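Local coordinates for minor capsid protein (Enterobacteria phage PRD1, PDB 1YQ8), which forms, as a homotrimer, part of the spike complexes at the fivefold vertices of the viral capsid and is essential for infectivity, at residues Thr92-Gly97 with Leu164-Phe169. Sequence-based numbering, arbitrary orientation.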
loop_
_atom_site.group_PDB
_atom_site.type_symbol
_atom_site.label_atom_id
_atom_site.label_comp_id
_atom_site.label_asym_id
_atom_site.label_seq_id
_atom_site.Cartn_x
_atom_site.Cartn_y
_atom_site.Cartn_z
ATOM N N THR A 92 8.583 -5.783 14.686
ATOM C CA THR A 92 9.805 -5.535 15.435
ATOM C C THR A 92 11.042 -6.145 14.764
ATOM O O THR A 92 10.969 -7.235 14.203
ATOM C CB THR A 92 9.667 -6.142 16.818
ATOM O OG1 THR A 92 9.199 -7.482 16.676
ATOM C CG2 THR A 92 8.668 -5.366 17.650
ATOM N N LYS A 93 12.181 -5.456 14.828
ATOM C CA LYS A 93 13.389 -5.999 14.219
ATOM C C LYS A 93 14.034 -7.026 15.139
ATOM O O LYS A 93 14.022 -6.864 16.355
ATOM C CB LYS A 93 14.402 -4.888 13.885
ATOM C CG LYS A 93 14.818 -3.981 15.037
ATOM C CD LYS A 93 15.962 -3.058 14.595
ATOM C CE LYS A 93 15.813 -1.619 15.113
ATOM N NZ LYS A 93 15.914 -1.469 16.602
ATOM N N SER A 94 14.581 -8.086 14.551
ATOM C CA SER A 94 15.241 -9.131 15.318
ATOM C C SER A 94 16.462 -9.596 14.543
ATOM O O SER A 94 16.769 -9.045 13.490
ATOM C CB SER A 94 14.294 -10.311 15.579
ATOM O OG SER A 94 13.969 -11.018 14.396
ATOM N N ALA A 95 17.145 -10.614 15.062
ATOM C CA ALA A 95 18.356 -11.149 14.441
ATOM C C ALA A 95 18.095 -11.990 13.194
ATOM O O ALA A 95 19.034 -12.363 12.485
ATOM C CB ALA A 95 19.139 -11.962 15.462
ATOM N N ALA A 96 16.820 -12.282 12.936
ATOM C CA ALA A 96 16.420 -13.069 11.774
ATOM C C ALA A 96 15.627 -12.228 10.770
ATOM O O ALA A 96 15.306 -12.698 9.679
ATOM C CB ALA A 96 15.591 -14.277 12.219
ATOM N N GLY A 97 15.309 -10.994 11.148
ATOM C CA GLY A 97 14.553 -10.105 10.275
ATOM C C GLY A 97 13.552 -9.236 11.029
ATOM O O GLY A 97 13.865 -8.643 12.065
ATOM N N LEU A 164 8.842 -18.454 13.028
ATOM C CA LEU A 164 8.355 -18.709 11.687
ATOM C C LEU A 164 7.584 -17.472 11.235
ATOM O O LEU A 164 7.349 -17.259 10.035
ATOM C CB LEU A 164 7.440 -19.933 11.677
ATOM C CG LEU A 164 8.021 -21.272 12.141
ATOM C CD1 LEU A 164 6.917 -22.323 12.149
ATOM C CD2 LEU A 164 9.155 -21.702 11.229
ATOM N N ASP A 165 7.184 -16.660 12.205
ATOM C CA ASP A 165 6.445 -15.459 11.904
ATOM C C ASP A 165 7.456 -14.349 11.754
ATOM O O ASP A 165 7.376 -13.333 12.433
ATOM C CB ASP A 165 5.468 -15.125 13.030
ATOM C CG ASP A 165 4.392 -16.187 13.219
ATOM O OD1 ASP A 165 3.921 -16.765 12.219
ATOM O OD2 ASP A 165 3.995 -16.428 14.374
ATOM N N VAL A 166 8.411 -14.557 10.854
ATOM C CA VAL A 166 9.453 -13.575 10.607
ATOM C C VAL A 166 9.779 -13.347 9.125
ATOM O O VAL A 166 9.901 -14.291 8.349
ATOM C CB VAL A 166 10.762 -13.969 11.346
ATOM C CG1 VAL A 166 11.249 -15.319 10.867
ATOM C CG2 VAL A 166 11.833 -12.914 11.118
ATOM N N LEU A 167 9.902 -12.078 8.741
ATOM C CA LEU A 167 10.271 -11.716 7.378
ATOM C C LEU A 167 11.809 -11.669 7.376
ATOM O O LEU A 167 12.410 -10.840 8.051
ATOM C CB LEU A 167 9.716 -10.323 7.001
ATOM C CG LEU A 167 8.236 -10.102 6.667
ATOM C CD1 LEU A 167 7.925 -8.627 6.672
ATOM C CD2 LEU A 167 7.914 -10.701 5.321
ATOM N N LYS A 168 12.449 -12.562 6.638
ATOM C CA LYS A 168 13.905 -12.569 6.590
ATOM C C LYS A 168 14.291 -11.756 5.379
ATOM O O LYS A 168 13.535 -11.717 4.418
ATOM C CB LYS A 168 14.431 -14.005 6.435
ATOM C CG LYS A 168 13.931 -14.996 7.476
ATOM C CD LYS A 168 14.554 -16.357 7.230
ATOM C CE LYS A 168 14.543 -17.223 8.477
ATOM N NZ LYS A 168 15.383 -18.445 8.298
ATOM N N PHE A 169 15.453 -11.110 5.412
ATOM C CA PHE A 169 15.890 -10.299 4.267
ATOM C C PHE A 169 17.309 -10.599 3.793
ATOM O O PHE A 169 18.145 -11.061 4.568
ATOM C CB PHE A 169 15.766 -8.806 4.593
ATOM C CG PHE A 169 14.352 -8.336 4.739
ATOM C CD1 PHE A 169 13.681 -8.472 5.948
ATOM C CD2 PHE A 169 13.670 -7.800 3.648
ATOM C CE1 PHE A 169 12.360 -8.088 6.068
ATOM C CE2 PHE A 169 12.344 -7.415 3.761
ATOM C CZ PHE A 169 11.689 -7.560 4.971
#
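Two CA-H...O contacts join Ala96-Gly97 to Leu167-Lys168, and no conventional hydrogen bond links the two segments. Gly97 CA lies 3.2 Å from Leu167 O. In return, Lys168 CA lies 3.4 Å from Ala96 O, with an angle of 144° at the hydrogen. Gly97, with no side chain, sets its CA directly against the Leu167 carbonyl. Its positive phi (142°) is readily open to glycine.

Chi1 of Val166 (60°, to CG1) leaves CG2 anti to the backbone N, facing Ala96. That methyl lies 4.1 Å from Ala96 CB and 3.8 Å from Ala96 O. On Lys168, CG passes 3.5 Å from the same Ala96 O. The extended chain then leads to NZ, which has a long, weak ion pair with Asp75.

Ser94-Gly97 form the two-residue turn of a beta hairpin. Ser94 N bonds to Gly97 O at 2.6 Å, and Gly97 N weakly to Ser94 O. Ser94 OG bonds to Gln99 and weakly accepts Ala96 N.

The turn joins strands 91-94 and 97-100 in the spike's jelly-roll domain. Strand 97-100 lies between strands 91-94 and 166-173: Gln99 pairs with Thr92, Ile98 with Leu167. Lys168 pairs with Lys129 of strand 123-130, next in this sheet. Leu167 and Phe169 pack between the sheets, on Ile110 of strand 106-115.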